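Local coordinates for protein endoglucanase FnCel5A (PDB 3NCO) that probably hydrolyses internal beta-1,4-glucosidic bonds of cellulose as an endoglucanase of the TIM-barrel fold, at residues 23-31 / 40-50; 137-147 / 172-182. All blocks are in the same frame, centred on the assembly; numbering follows the deposited sequence.

How the contacts relate
From the N terminus the chain enters strand 22-25, leaves it at the turn of residues 27-31 and, after eight loop residues, closes contact 1 by bringing residues 40-50 and the start of helix 44-53 back against it. Two more strands follow before contact 2 opens at strand 137-140; a 24-residue connection between the segments, mostly helix 151-168, leads on to the neighbouring strand 174-177. The contacts therefore stand in series, neither nested nor crossed. One joins a strand to its following helix and the other two adjacent strands of the same eight-stranded parallel barrel. Their nearest atoms are about 7 Å apart, and R59 of strand 57-60 bridges them, bonding to N25 and E140.

Contact 1. Residues 23-31 / 40-50; sequences GINMGNALE and VYIEDEYFKII
The selenomethionine at M26 meets V40, Y46 and I50 with three successive parts of its side chain, and most of the apolar packing gathers round it. Its chain bends at chi2 (-86°) and again at chi3 (50°), which curls it along the loop and helix instead of sending it straight between them. CG lies 3.6 Å from I50 CD1, and CE reaches V40 CG1 at 4.0 Å. The Met-aromatic contact is made in between: SE approaches Y46 CD2 to 3.7 Å and stands 4.9 Å from the centroid of the Y46 ring, 66° off its normal, an oblique approach with the two side chains nearly at right angles. F47 adds a more distant touch before its ring continues onto V58 and helix 78-93.

Two smaller aliphatic groupings flank this one. Toward the strand, I24 CG2 meets I50 CG2 at 3.7 Å. At the turn, A29 CB presses on I42 CG1, 3.6 Å away, while I42 CD1 touches L30 CD1, the two side chains crossing at about a right angle.

Polar links are indirect, since no hydrogen bond passes straight between the segments. Water 1 donates to N28 O at 2.7 Å and to V40 O at 2.8 Å, so it joins the two backbones where V40 CB also rests against the N28 carbonyl. Within residues 23-31 the E31 carboxylate takes N28 N on the syn side of OE2 and A29 N from above its plane at OE1, gripping the turn from within.

The arrangement belongs to the first beta-alpha-beta unit of a TIM barrel: the loop after strand 22-25 turns back, and helix 44-53 packs apolar side chains on the outside of the strand before the chain enters strand 57-60.

Contact 2. Residues 137-147 / 172-182; sequences LFFEIFNEPAQ and RIVIIDVPNWS
R172 passes across one face of the F139 ring to reach the L137 carbonyl. From CB the chain goes out with CG opposite the backbone N (chi1 -166°), and CG passes 3.2 Å from L137 O. CD sits over the ring centre, 3.4 Å from the F139 centroid, a CH-pi contact; the chain then bends (chi3 -60°), placing NE near F139 CZ but bonded to N169. NH1 donates in the guanidinium plane to L137 O at 2.9 Å, and also to P134 O, while NH2 bonds to Y133 O. A leucine here would probably leave the L137, P134 and Y133 carbonyls without their donor.

Farther along, F139 N to I173 O and I175 N to F139 O pair the strands in parallel. Beyond the strands, D177 OD2 accepts E144 N at 3.0 Å, fixing the Asn-Glu-Pro turn characteristic of family 5; the E144 carboxylate bonds to H203. A146 CB covers one face of the W181 ring.

E140 OE2 and D177 OD1 lie 2.6 Å apart, although E140 OE1 also pairs with R59. Two buried acids this close suggest that one of them probably carries a proton, which would ease their repulsion.

Contact 1. Residues 23-31 / 40-50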
# COMPACT_ATOMS: atom_id res chain seq x y z
N GLY A 23 8.77 -5.22 1.42
CA GLY A 23 8.77 -3.78 1.50
C GLY A 23 8.20 -3.26 2.79
O GLY A 23 7.86 -4.05 3.72
N ILE A 24 8.14 -1.92 2.87
CA ILE A 24 7.52 -1.28 4.05
C ILE A 24 6.80 0.00 3.64
O ILE A 24 7.16 0.64 2.65
CB ILE A 24 8.60 -1.05 5.12
CG1 ILE A 24 8.04 -0.77 6.58
CG2 ILE A 24 9.62 0.01 4.63
CD1 ILE A 24 9.11 -0.78 7.56
N ASN A 25 5.74 0.35 4.38
CA ASN A 25 4.99 1.56 4.14
C ASN A 25 5.59 2.68 4.95
O ASN A 25 5.82 2.52 6.16
CB ASN A 25 3.56 1.37 4.62
CG ASN A 25 2.71 0.57 3.65
OD1 ASN A 25 2.11 1.15 2.76
ND2 ASN A 25 2.69 -0.74 3.76
N MSE A 26 5.75 3.81 4.26
CA MSE A 26 6.27 5.03 4.90
C MSE A 26 5.06 5.91 5.09
O MSE A 26 4.80 6.86 4.32
CB MSE A 26 7.46 5.57 4.08
CG MSE A 26 8.86 5.00 4.72
SE MSE A 26 8.98 6.65 6.18
CE MSE A 26 7.42 7.00 7.20
N GLY A 27 4.30 5.51 6.10
CA GLY A 27 2.97 6.04 6.44
C GLY A 27 2.88 7.06 7.58
O GLY A 27 3.85 7.26 8.36
N ASN A 28 1.67 7.62 7.68
CA ASN A 28 1.35 8.68 8.63
C ASN A 28 2.08 9.98 8.33
O ASN A 28 2.20 10.81 9.24
CB ASN A 28 1.67 8.23 10.07
CG ASN A 28 0.55 7.41 10.71
OD1 ASN A 28 0.11 6.42 10.16
ND2 ASN A 28 0.13 7.81 11.89
N ALA A 29 2.56 10.13 7.09
CA ALA A 29 3.35 11.28 6.70
C ALA A 29 2.66 12.06 5.55
O ALA A 29 1.90 13.00 5.83
CB ALA A 29 4.79 10.87 6.29
N LEU A 30 2.92 11.70 4.28
CA LEU A 30 2.37 12.50 3.19
C LEU A 30 0.87 12.28 2.99
O LEU A 30 0.29 13.00 2.15
CB LEU A 30 3.07 12.20 1.87
CG LEU A 30 4.45 12.87 1.81
CD1 LEU A 30 5.38 12.11 0.81
CD2 LEU A 30 4.36 14.41 1.49
N GLU A 31 0.27 11.31 3.65
CA GLU A 31 -1.21 11.16 3.59
C GLU A 31 -1.92 11.88 4.74
O GLU A 31 -3.16 11.80 4.84
CB GLU A 31 -1.74 9.69 3.45
CG GLU A 31 -1.76 8.87 4.74
CD GLU A 31 -0.43 8.44 5.29
OE1 GLU A 31 0.63 9.07 5.06
OE2 GLU A 31 -0.43 7.43 6.04
N VAL A 40 4.60 12.41 12.00
CA VAL A 40 5.63 11.77 11.18
C VAL A 40 6.04 12.68 10.05
O VAL A 40 5.20 13.28 9.37
CB VAL A 40 5.15 10.45 10.61
CG1 VAL A 40 6.31 9.75 9.88
CG2 VAL A 40 4.63 9.54 11.72
N TYR A 41 7.36 12.81 9.84
CA TYR A 41 7.82 13.67 8.76
C TYR A 41 8.97 12.89 8.16
O TYR A 41 9.88 12.48 8.91
CB TYR A 41 8.31 15.03 9.29
CG TYR A 41 8.82 15.90 8.16
CD1 TYR A 41 7.92 16.56 7.35
CD2 TYR A 41 10.20 16.01 7.88
CE1 TYR A 41 8.34 17.35 6.27
CE2 TYR A 41 10.65 16.76 6.77
CZ TYR A 41 9.70 17.42 5.98
OH TYR A 41 10.10 18.20 4.91
N ILE A 42 8.95 12.69 6.84
CA ILE A 42 9.95 11.82 6.20
C ILE A 42 11.34 12.47 6.13
O ILE A 42 11.54 13.48 5.47
CB ILE A 42 9.47 11.33 4.81
CG1 ILE A 42 8.08 10.64 4.94
CG2 ILE A 42 10.57 10.38 4.18
CD1 ILE A 42 7.41 10.32 3.66
N GLU A 43 12.27 11.86 6.83
CA GLU A 43 13.67 12.28 6.81
C GLU A 43 14.37 11.54 5.71
O GLU A 43 14.10 10.36 5.47
CB GLU A 43 14.34 12.00 8.21
CG GLU A 43 13.65 12.78 9.38
CD GLU A 43 14.23 12.49 10.84
OE1 GLU A 43 15.42 12.02 10.95
OE2 GLU A 43 13.52 12.78 11.91
N ASP A 44 15.31 12.21 5.03
CA ASP A 44 16.04 11.53 3.95
C ASP A 44 16.74 10.30 4.48
O ASP A 44 16.88 9.29 3.75
CB ASP A 44 17.12 12.48 3.39
CG ASP A 44 16.54 13.59 2.52
OD1 ASP A 44 15.29 13.69 2.38
OD2 ASP A 44 17.39 14.38 1.98
N GLU A 45 17.23 10.36 5.72
CA GLU A 45 17.98 9.22 6.33
C GLU A 45 17.10 7.96 6.44
O GLU A 45 17.60 6.86 6.48
CB GLU A 45 18.56 9.55 7.71
CG GLU A 45 17.43 9.71 8.77
CD GLU A 45 17.86 10.22 10.15
OE1 GLU A 45 18.02 9.38 11.09
OE2 GLU A 45 18.05 11.48 10.29
N TYR A 46 15.77 8.13 6.50
CA TYR A 46 14.89 6.97 6.65
C TYR A 46 15.10 5.95 5.54
O TYR A 46 15.04 4.73 5.79
CB TYR A 46 13.43 7.40 6.62
CG TYR A 46 12.93 8.10 7.89
CD1 TYR A 46 13.73 8.19 9.04
CD2 TYR A 46 11.63 8.59 7.94
CE1 TYR A 46 13.24 8.82 10.21
CE2 TYR A 46 11.13 9.19 9.08
CZ TYR A 46 11.92 9.27 10.22
OH TYR A 46 11.41 9.90 11.35
N PHE A 47 15.34 6.46 4.34
CA PHE A 47 15.49 5.51 3.18
C PHE A 47 16.80 4.71 3.22
O PHE A 47 16.83 3.51 2.85
CB PHE A 47 15.27 6.23 1.86
CG PHE A 47 13.91 6.83 1.75
CD1 PHE A 47 12.79 6.02 1.68
CD2 PHE A 47 13.75 8.20 1.74
CE1 PHE A 47 11.48 6.58 1.61
CE2 PHE A 47 12.47 8.78 1.69
CZ PHE A 47 11.34 7.97 1.60
N LYS A 48 17.87 5.35 3.71
CA LYS A 48 19.13 4.66 3.90
C LYS A 48 18.95 3.61 4.99
O LYS A 48 19.43 2.49 4.85
CB LYS A 48 20.25 5.67 4.27
CG LYS A 48 21.58 5.01 4.64
CD LYS A 48 22.60 6.06 5.05
CE LYS A 48 23.87 5.37 5.59
NZ LYS A 48 24.99 6.28 5.97
N ILE A 49 18.22 3.96 6.05
CA ILE A 49 17.91 3.02 7.16
C ILE A 49 17.10 1.81 6.70
O ILE A 49 17.40 0.66 7.01
CB ILE A 49 17.21 3.82 8.27
CG1 ILE A 49 18.24 4.76 8.93
CG2 ILE A 49 16.57 2.95 9.33
CD1 ILE A 49 17.64 5.89 9.73
N ILE A 50 16.05 2.10 5.97
CA ILE A 50 15.23 1.04 5.41
C ILE A 50 16.03 0.08 4.51
O ILE A 50 15.90 -1.14 4.60
CB ILE A 50 14.01 1.67 4.65
CG1 ILE A 50 13.06 2.36 5.67
CG2 ILE A 50 13.22 0.59 3.81
CD1 ILE A 50 11.95 3.20 5.02
O HOH W 1 2.47 13.46 9.76

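Contact 2. Residues 137-147 / 172-182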
# COMPACT_ATOMS: atom_id res chain seq x y z
N LEU A 137 10.23 2.96 -10.12
CA LEU A 137 9.07 3.70 -9.57
C LEU A 137 7.78 3.12 -10.17
O LEU A 137 7.60 3.17 -11.40
CB LEU A 137 9.13 5.19 -9.94
CG LEU A 137 7.91 6.03 -9.50
CD1 LEU A 137 7.80 6.14 -7.95
CD2 LEU A 137 7.99 7.42 -10.16
N PHE A 138 6.88 2.70 -9.28
CA PHE A 138 5.54 2.17 -9.65
C PHE A 138 4.45 3.15 -9.22
O PHE A 138 4.61 3.82 -8.18
CB PHE A 138 5.26 0.85 -8.90
CG PHE A 138 6.19 -0.28 -9.24
CD1 PHE A 138 7.14 -0.18 -10.21
CD2 PHE A 138 6.02 -1.51 -8.60
CE1 PHE A 138 8.05 -1.25 -10.46
CE2 PHE A 138 6.86 -2.59 -8.87
CZ PHE A 138 7.90 -2.46 -9.78
N PHE A 139 3.34 3.22 -9.98
CA PHE A 139 2.20 4.04 -9.56
C PHE A 139 1.13 3.16 -8.93
O PHE A 139 1.06 1.97 -9.24
CB PHE A 139 1.55 4.71 -10.76
CG PHE A 139 2.43 5.72 -11.44
CD1 PHE A 139 3.54 6.22 -10.75
CD2 PHE A 139 2.12 6.23 -12.74
CE1 PHE A 139 4.38 7.14 -11.32
CE2 PHE A 139 2.95 7.19 -13.35
CZ PHE A 139 4.08 7.68 -12.63
N GLU A 140 0.28 3.73 -8.07
CA GLU A 140 -0.80 2.98 -7.45
C GLU A 140 -2.03 3.88 -7.39
O GLU A 140 -2.05 4.79 -6.57
CB GLU A 140 -0.38 2.56 -6.04
CG GLU A 140 -1.54 1.79 -5.35
CD GLU A 140 -1.25 1.32 -3.93
OE1 GLU A 140 -0.16 1.65 -3.42
OE2 GLU A 140 -2.09 0.65 -3.34
N ILE A 141 -3.01 3.66 -8.28
CA ILE A 141 -4.08 4.63 -8.52
C ILE A 141 -4.78 5.15 -7.28
O ILE A 141 -4.89 6.37 -7.08
CB ILE A 141 -5.12 4.06 -9.48
CG1 ILE A 141 -4.44 3.95 -10.84
CG2 ILE A 141 -6.31 5.05 -9.65
CD1 ILE A 141 -5.26 3.11 -11.86
N PHE A 142 -5.22 4.23 -6.41
CA PHE A 142 -5.93 4.64 -5.20
C PHE A 142 -5.86 3.59 -4.10
O PHE A 142 -5.99 2.40 -4.36
CB PHE A 142 -7.39 5.05 -5.49
CG PHE A 142 -8.04 5.78 -4.37
CD1 PHE A 142 -7.54 7.03 -3.91
CD2 PHE A 142 -9.12 5.20 -3.71
CE1 PHE A 142 -8.14 7.67 -2.81
CE2 PHE A 142 -9.75 5.86 -2.65
CZ PHE A 142 -9.27 7.08 -2.20
N ASN A 143 -5.71 4.07 -2.87
CA ASN A 143 -5.68 3.19 -1.70
C ASN A 143 -7.08 2.85 -1.24
O ASN A 143 -7.89 3.71 -0.95
CB ASN A 143 -4.98 3.97 -0.59
CG ASN A 143 -4.91 3.21 0.70
OD1 ASN A 143 -5.56 3.59 1.71
ND2 ASN A 143 -4.23 2.16 0.68
N GLU A 144 -7.34 1.53 -1.13
CA GLU A 144 -8.61 1.10 -0.48
C GLU A 144 -9.88 1.81 -0.98
O GLU A 144 -10.48 2.59 -0.27
CB GLU A 144 -8.48 1.26 1.04
CG GLU A 144 -7.48 0.28 1.59
CD GLU A 144 -7.36 0.33 3.08
OE1 GLU A 144 -8.02 1.17 3.73
OE2 GLU A 144 -6.57 -0.43 3.65
N PRO A 145 -10.29 1.52 -2.22
CA PRO A 145 -11.58 1.99 -2.61
C PRO A 145 -12.57 1.46 -1.60
O PRO A 145 -12.34 0.36 -1.06
CB PRO A 145 -11.82 1.25 -3.93
CG PRO A 145 -10.47 1.16 -4.52
CD PRO A 145 -9.67 0.69 -3.28
N ALA A 146 -13.60 2.24 -1.30
CA ALA A 146 -14.63 1.84 -0.30
C ALA A 146 -15.77 2.80 -0.24
O ALA A 146 -15.82 3.75 -0.99
CB ALA A 146 -14.03 1.72 1.09
N GLN A 147 -16.77 2.48 0.61
CA GLN A 147 -17.89 3.37 0.81
C GLN A 147 -18.61 3.54 -0.50
O GLN A 147 -18.99 2.54 -1.09
CB GLN A 147 -17.48 4.71 1.47
CG GLN A 147 -16.97 4.46 2.91
CD GLN A 147 -16.87 5.76 3.68
OE1 GLN A 147 -17.89 6.44 3.90
NE2 GLN A 147 -15.67 6.14 4.06
N ARG A 172 4.83 1.62 -17.42
CA ARG A 172 5.09 1.66 -15.98
C ARG A 172 4.09 0.80 -15.24
O ARG A 172 2.89 0.78 -15.57
CB ARG A 172 5.01 3.08 -15.41
CG ARG A 172 5.63 3.16 -13.98
CD ARG A 172 5.59 4.61 -13.46
NE ARG A 172 6.37 5.50 -14.36
CZ ARG A 172 7.71 5.56 -14.41
NH1 ARG A 172 8.46 4.82 -13.58
NH2 ARG A 172 8.27 6.38 -15.29
N ILE A 173 4.60 0.08 -14.25
CA ILE A 173 3.70 -0.71 -13.42
C ILE A 173 2.64 0.18 -12.73
O ILE A 173 2.99 1.19 -12.10
CB ILE A 173 4.47 -1.50 -12.40
CG1 ILE A 173 5.29 -2.60 -13.09
CG2 ILE A 173 3.49 -2.08 -11.35
CD1 ILE A 173 4.49 -3.74 -13.66
N VAL A 174 1.37 -0.19 -12.83
CA VAL A 174 0.33 0.50 -12.09
C VAL A 174 -0.36 -0.54 -11.21
O VAL A 174 -0.79 -1.62 -11.71
CB VAL A 174 -0.69 1.16 -13.06
CG1 VAL A 174 -1.98 1.71 -12.29
CG2 VAL A 174 0.04 2.23 -13.87
N ILE A 175 -0.49 -0.24 -9.92
CA ILE A 175 -1.06 -1.18 -8.95
C ILE A 175 -2.52 -0.81 -8.74
O ILE A 175 -2.84 0.35 -8.47
CB ILE A 175 -0.31 -1.10 -7.60
CG1 ILE A 175 1.07 -1.72 -7.78
CG2 ILE A 175 -1.05 -1.84 -6.45
CD1 ILE A 175 2.07 -1.18 -6.81
N ILE A 176 -3.37 -1.83 -8.89
CA ILE A 176 -4.83 -1.70 -8.74
C ILE A 176 -5.31 -2.34 -7.43
O ILE A 176 -5.14 -3.56 -7.23
CB ILE A 176 -5.57 -2.42 -9.94
CG1 ILE A 176 -4.98 -1.98 -11.26
CG2 ILE A 176 -7.07 -2.23 -9.87
CD1 ILE A 176 -4.91 -0.46 -11.47
N ASP A 177 -5.88 -1.54 -6.54
CA ASP A 177 -6.40 -2.05 -5.26
C ASP A 177 -7.72 -2.76 -5.40
O ASP A 177 -8.58 -2.36 -6.13
CB ASP A 177 -6.60 -0.90 -4.26
CG ASP A 177 -5.22 -0.38 -3.67
OD1 ASP A 177 -4.25 -0.22 -4.47
OD2 ASP A 177 -5.14 -0.06 -2.45
N VAL A 178 -7.83 -3.81 -4.64
CA VAL A 178 -9.11 -4.50 -4.38
C VAL A 178 -10.05 -3.51 -3.68
O VAL A 178 -9.58 -2.72 -2.82
CB VAL A 178 -8.77 -5.73 -3.51
CG1 VAL A 178 -10.07 -6.35 -3.04
CG2 VAL A 178 -7.99 -6.69 -4.40
N PRO A 179 -11.35 -3.52 -4.03
CA PRO A 179 -12.31 -2.55 -3.45
C PRO A 179 -12.74 -2.99 -2.04
O PRO A 179 -12.12 -3.91 -1.47
CB PRO A 179 -13.46 -2.51 -4.46
CG PRO A 179 -13.43 -3.92 -5.07
CD PRO A 179 -12.00 -4.45 -5.00
N ASN A 180 -13.73 -2.28 -1.46
CA ASN A 180 -14.19 -2.55 -0.09
C ASN A 180 -13.03 -2.64 0.90
O ASN A 180 -12.83 -3.64 1.61
CB ASN A 180 -15.08 -3.79 -0.02
CG ASN A 180 -16.19 -3.64 0.99
OD1 ASN A 180 -17.34 -3.34 0.64
ND2 ASN A 180 -15.86 -3.86 2.27
N TRP A 181 -12.28 -1.55 0.95
CA TRP A 181 -11.10 -1.44 1.85
C TRP A 181 -9.98 -2.41 1.49
O TRP A 181 -9.09 -2.64 2.35
CB TRP A 181 -11.50 -1.69 3.31
CG TRP A 181 -12.59 -0.86 3.74
CD1 TRP A 181 -13.89 -1.25 4.03
CD2 TRP A 181 -12.53 0.53 3.96
NE1 TRP A 181 -14.62 -0.17 4.41
CE2 TRP A 181 -13.82 0.94 4.39
CE3 TRP A 181 -11.52 1.47 3.86
CZ2 TRP A 181 -14.11 2.25 4.69
CZ3 TRP A 181 -11.82 2.80 4.17
CH2 TRP A 181 -13.09 3.17 4.59
N SER A 182 -10.03 -3.01 0.30
CA SER A 182 -8.97 -3.94 -0.13
C SER A 182 -8.93 -5.23 0.75
O SER A 182 -7.92 -5.94 0.82
CB SER A 182 -7.64 -3.15 -0.30
OG SER A 182 -7.92 -2.01 -1.16
O HOH W 2 -5.04 1.27 -6.89
O HOH W 3 -17.06 -0.20 1.51